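Serine/threonine-protein kinase Tel1 (Chaetomium thermophilum, PDB 6SKY) is a PI3-kinase-like protein kinase of the ATM subfamily that probably phosphorylates serine and threonine in [ST]-Q motifs to signal DNA damage. Local coordinates at residues K1817-L1828 with H1865-A1874. Sequence-based numbering, arbitrary orientation.
Sequences KRELSESLQEWL and HWLDVNMASA
The Asp1868 carboxylate and the His1865 peptide carbonyl both meet the amine of Lys1817. Among the rings, Trp1827 has Ser1823 CB over one face, 3.5 Å above the plane and offset toward the rim, and packs edge-to-face with Trp1762. The indole of Trp1866 packs edge-to-face with His1803 and against Leu1806, both of helix 1793-1808, and gives its NE1 proton to Gln1852 O. Lys1817 NZ lies 3.1 Å from His1865 O, tilted 20° out of the carbonyl plane, in the single hydrogen bond between the segments. Asp1868 OD1 is 3.7 Å from Lys1817 NZ, a long salt bridge. With CG anti to the backbone N (chi1 173°) and the chain extended beyond, the lysine runs past Trp1866 O, which lies 3.6 Å from Lys1817 CG.

Further along, the contact is apolar. Leu1867 uses both branches: CD2 reaches Leu1820 CB at 4.0 Å, while CD1 touches Leu1824 CD1 at 3.8 Å, the two side chains crossing at about a right angle. Leu1828 puts CD1 against Val1869 CG1 (3.9 Å) and Ala1874 CB. Leu1842, Ile1846 and Leu1849 of helix 1836-1849 add to this core.

Asn1870 N-caps helix 1871-1880: its OD1 takes Ser1873 OG at 2.7 Å on an in-plane lone pair, plus a weak bond from Ser1873 N. In this alpha-solenoid protein, apolar packing thus joins helix 1815-1827 to the loop leading into helix 1871-1880 and its first turn; charge attraction at the polar end is probably modest.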
loop_
_atom_site.group_PDB
_atom_site.type_symbol
_atom_site.label_atom_id
_atom_site.label_comp_id
_atom_site.label_asym_id
_atom_site.label_seq_id
_atom_site.Cartn_x
_atom_site.Cartn_y
_atom_site.Cartn_z
ATOM N N LYS A 1817 38.166 6.081 -49.243
ATOM C CA LYS A 1817 37.818 5.301 -48.066
ATOM C C LYS A 1817 38.902 5.411 -47.009
ATOM O O LYS A 1817 38.616 5.663 -45.838
ATOM C CB LYS A 1817 37.590 3.841 -48.436
ATOM C CG LYS A 1817 37.389 2.968 -47.224
ATOM C CD LYS A 1817 37.252 1.519 -47.592
ATOM C CE LYS A 1817 37.079 0.674 -46.354
ATOM N NZ LYS A 1817 36.756 -0.733 -46.692
ATOM N N ARG A 1818 40.159 5.239 -47.415
ATOM C CA ARG A 1818 41.271 5.331 -46.479
ATOM C C ARG A 1818 41.346 6.711 -45.843
ATOM O O ARG A 1818 41.470 6.837 -44.621
ATOM C CB ARG A 1818 42.571 4.996 -47.201
ATOM C CG ARG A 1818 43.803 5.134 -46.345
ATOM C CD ARG A 1818 45.062 4.988 -47.174
ATOM N NE ARG A 1818 45.106 5.952 -48.267
ATOM C CZ ARG A 1818 45.465 7.221 -48.124
ATOM N NH1 ARG A 1818 45.806 7.685 -46.931
ATOM N NH2 ARG A 1818 45.475 8.032 -49.173
ATOM N N GLU A 1819 41.243 7.762 -46.657
ATOM C CA GLU A 1819 41.365 9.117 -46.130
ATOM C C GLU A 1819 40.231 9.451 -45.171
ATOM O O GLU A 1819 40.463 9.967 -44.070
ATOM C CB GLU A 1819 41.403 10.117 -47.279
ATOM C CG GLU A 1819 42.602 9.970 -48.185
ATOM C CD GLU A 1819 42.532 10.887 -49.389
ATOM O OE1 GLU A 1819 41.414 11.143 -49.881
ATOM O OE2 GLU A 1819 43.597 11.356 -49.842
ATOM N N LEU A 1820 38.991 9.161 -45.570
ATOM C CA LEU A 1820 37.846 9.488 -44.731
ATOM C C LEU A 1820 37.832 8.659 -43.459
ATOM O O LEU A 1820 37.507 9.172 -42.386
ATOM C CB LEU A 1820 36.554 9.284 -45.511
ATOM C CG LEU A 1820 36.169 10.382 -46.492
ATOM C CD1 LEU A 1820 35.086 9.898 -47.412
ATOM C CD2 LEU A 1820 35.701 11.586 -45.730
ATOM N N SER A 1821 38.189 7.379 -43.549
ATOM C CA SER A 1821 38.176 6.534 -42.366
ATOM C C SER A 1821 39.321 6.864 -41.422
ATOM O O SER A 1821 39.215 6.607 -40.220
ATOM C CB SER A 1821 38.229 5.071 -42.779
ATOM O OG SER A 1821 39.297 4.849 -43.668
ATOM N N GLU A 1822 40.418 7.427 -41.933
ATOM C CA GLU A 1822 41.464 7.898 -41.038
ATOM C C GLU A 1822 41.103 9.223 -40.389
ATOM O O GLU A 1822 41.468 9.455 -39.235
ATOM C CB GLU A 1822 42.786 8.032 -41.785
ATOM C CG GLU A 1822 43.424 6.708 -42.128
ATOM C CD GLU A 1822 44.755 6.863 -42.833
ATOM O OE1 GLU A 1822 45.066 7.985 -43.285
ATOM O OE2 GLU A 1822 45.493 5.860 -42.930
ATOM N N SER A 1823 40.402 10.100 -41.106
ATOM C CA SER A 1823 40.020 11.377 -40.516
ATOM C C SER A 1823 38.878 11.240 -39.522
ATOM O O SER A 1823 38.801 12.016 -38.566
ATOM C CB SER A 1823 39.632 12.363 -41.606
ATOM O OG SER A 1823 40.566 12.325 -42.659
ATOM N N LEU A 1824 37.982 10.273 -39.730
ATOM C CA LEU A 1824 36.839 10.118 -38.837
ATOM C C LEU A 1824 37.271 9.833 -37.411
ATOM O O LEU A 1824 36.554 10.180 -36.469
ATOM C CB LEU A 1824 35.929 9.003 -39.335
ATOM C CG LEU A 1824 34.940 9.342 -40.438
ATOM C CD1 LEU A 1824 34.326 8.075 -40.951
ATOM C CD2 LEU A 1824 33.882 10.261 -39.907
ATOM N N GLN A 1825 38.427 9.204 -37.226
ATOM C CA GLN A 1825 38.914 8.945 -35.878
ATOM C C GLN A 1825 39.198 10.227 -35.116
ATOM O O GLN A 1825 39.245 10.204 -33.884
ATOM C CB GLN A 1825 40.171 8.090 -35.931
ATOM C CG GLN A 1825 40.023 6.827 -36.732
ATOM C CD GLN A 1825 41.250 5.956 -36.644
ATOM O OE1 GLN A 1825 42.086 6.141 -35.763
ATOM N NE2 GLN A 1825 41.371 5.004 -37.560
ATOM N N GLU A 1826 39.393 11.337 -35.817
ATOM C CA GLU A 1826 39.594 12.636 -35.196
ATOM C C GLU A 1826 38.355 13.511 -35.234
ATOM O O GLU A 1826 38.152 14.317 -34.323
ATOM C CB GLU A 1826 40.740 13.375 -35.888
ATOM C CG GLU A 1826 42.078 12.680 -35.780
ATOM C CD GLU A 1826 42.745 12.916 -34.445
ATOM O OE1 GLU A 1826 42.613 14.033 -33.907
ATOM O OE2 GLU A 1826 43.399 11.986 -33.930
ATOM N N TRP A 1827 37.532 13.371 -36.272
ATOM C CA TRP A 1827 36.349 14.209 -36.415
ATOM C C TRP A 1827 35.232 13.814 -35.466
ATOM O O TRP A 1827 34.461 14.676 -35.040
ATOM C CB TRP A 1827 35.831 14.145 -37.843
ATOM C CG TRP A 1827 36.674 14.846 -38.817
ATOM C CD1 TRP A 1827 37.565 15.831 -38.565
ATOM C CD2 TRP A 1827 36.712 14.615 -40.222
ATOM N NE1 TRP A 1827 38.160 16.238 -39.727
ATOM C CE2 TRP A 1827 37.652 15.500 -40.762
ATOM C CE3 TRP A 1827 36.043 13.742 -41.076
ATOM C CZ2 TRP A 1827 37.940 15.540 -42.111
ATOM C CZ3 TRP A 1827 36.330 13.781 -42.411
ATOM C CH2 TRP A 1827 37.267 14.673 -42.919
ATOM N N LEU A 1828 35.106 12.531 -35.142
ATOM C CA LEU A 1828 34.014 12.105 -34.283
ATOM C C LEU A 1828 34.255 12.442 -32.824
ATOM O O LEU A 1828 33.292 12.545 -32.062
ATOM C CB LEU A 1828 33.769 10.607 -34.443
ATOM C CG LEU A 1828 33.219 10.157 -35.797
ATOM C CD1 LEU A 1828 33.071 8.664 -35.829
ATOM C CD2 LEU A 1828 31.903 10.820 -36.108
ATOM N N HIS A 1865 31.298 -1.775 -44.436
ATOM C CA HIS A 1865 32.568 -1.691 -45.132
ATOM C C HIS A 1865 32.655 -0.509 -46.081
ATOM O O HIS A 1865 33.675 -0.360 -46.756
ATOM C CB HIS A 1865 32.832 -2.983 -45.901
ATOM C CG HIS A 1865 32.972 -4.185 -45.024
ATOM N ND1 HIS A 1865 33.061 -5.464 -45.523
ATOM C CD2 HIS A 1865 33.038 -4.300 -43.678
ATOM C CE1 HIS A 1865 33.173 -6.317 -44.521
ATOM N NE2 HIS A 1865 33.160 -5.637 -43.391
ATOM N N TRP A 1866 31.615 0.319 -46.173
ATOM C CA TRP A 1866 31.733 1.558 -46.929
ATOM C C TRP A 1866 32.852 2.417 -46.361
ATOM O O TRP A 1866 33.783 2.800 -47.071
ATOM C CB TRP A 1866 30.411 2.315 -46.913
ATOM C CG TRP A 1866 29.384 1.793 -47.844
ATOM C CD1 TRP A 1866 28.179 1.277 -47.515
ATOM C CD2 TRP A 1866 29.458 1.758 -49.265
ATOM N NE1 TRP A 1866 27.494 0.916 -48.638
ATOM C CE2 TRP A 1866 28.262 1.202 -49.730
ATOM C CE3 TRP A 1866 30.423 2.141 -50.192
ATOM C CZ2 TRP A 1866 28.007 1.014 -51.076
ATOM C CZ3 TRP A 1866 30.167 1.953 -51.518
ATOM C CH2 TRP A 1866 28.972 1.395 -51.952
ATOM N N LEU A 1867 32.778 2.715 -45.077
ATOM C CA LEU A 1867 33.844 3.344 -44.318
ATOM C C LEU A 1867 34.259 2.381 -43.214
ATOM O O LEU A 1867 33.811 1.239 -43.164
ATOM C CB LEU A 1867 33.391 4.689 -43.757
ATOM C CG LEU A 1867 32.981 5.736 -44.782
ATOM C CD1 LEU A 1867 32.469 6.967 -44.095
ATOM C CD2 LEU A 1867 34.152 6.083 -45.650
ATOM N N ASP A 1868 35.128 2.841 -42.325
ATOM C CA ASP A 1868 35.525 2.063 -41.154
ATOM C C ASP A 1868 35.302 2.957 -39.947
ATOM O O ASP A 1868 36.187 3.712 -39.543
ATOM C CB ASP A 1868 36.959 1.581 -41.256
ATOM C CG ASP A 1868 37.070 0.247 -41.966
ATOM O OD1 ASP A 1868 36.609 0.144 -43.120
ATOM O OD2 ASP A 1868 37.615 -0.704 -41.370
ATOM N N VAL A 1869 34.113 2.870 -39.380
ATOM C CA VAL A 1869 33.690 3.748 -38.304
ATOM C C VAL A 1869 33.815 3.008 -36.986
ATOM O O VAL A 1869 33.451 1.833 -36.880
ATOM C CB VAL A 1869 32.251 4.237 -38.530
ATOM C CG1 VAL A 1869 31.914 5.329 -37.565
ATOM C CG2 VAL A 1869 32.090 4.718 -39.941
ATOM N N ASN A 1870 34.354 3.688 -35.986
ATOM C CA ASN A 1870 34.315 3.203 -34.617
ATOM C C ASN A 1870 32.950 3.552 -34.055
ATOM O O ASN A 1870 32.666 4.721 -33.791
ATOM C CB ASN A 1870 35.435 3.834 -33.803
ATOM C CG ASN A 1870 35.592 3.205 -32.452
ATOM O OD1 ASN A 1870 35.371 3.844 -31.430
ATOM N ND2 ASN A 1870 35.974 1.939 -32.433
ATOM N N MET A 1871 32.096 2.546 -33.878
ATOM C CA MET A 1871 30.700 2.814 -33.569
ATOM C C MET A 1871 30.495 3.351 -32.160
ATOM O O MET A 1871 29.481 4.000 -31.904
ATOM C CB MET A 1871 29.878 1.556 -33.795
ATOM C CG MET A 1871 29.599 1.275 -35.252
ATOM S SD MET A 1871 28.663 2.606 -36.015
ATOM C CE MET A 1871 28.755 2.148 -37.734
ATOM N N ALA A 1872 31.441 3.133 -31.252
ATOM C CA ALA A 1872 31.346 3.758 -29.939
ATOM C C ALA A 1872 31.588 5.256 -30.028
ATOM O O ALA A 1872 30.888 6.051 -29.387
ATOM C CB ALA A 1872 32.341 3.111 -28.986
ATOM N N SER A 1873 32.569 5.662 -30.835
ATOM C CA SER A 1873 32.820 7.080 -31.047
ATOM C C SER A 1873 31.651 7.746 -31.746
ATOM O O SER A 1873 31.265 8.861 -31.395
ATOM C CB SER A 1873 34.097 7.261 -31.856
ATOM O OG SER A 1873 35.155 6.538 -31.271
ATOM N N ALA A 1874 31.071 7.074 -32.740
ATOM C CA ALA A 1874 29.914 7.618 -33.435
ATOM C C ALA A 1874 28.712 7.725 -32.511
ATOM O O ALA A 1874 27.944 8.687 -32.600
ATOM C CB ALA A 1874 29.586 6.762 -34.649
#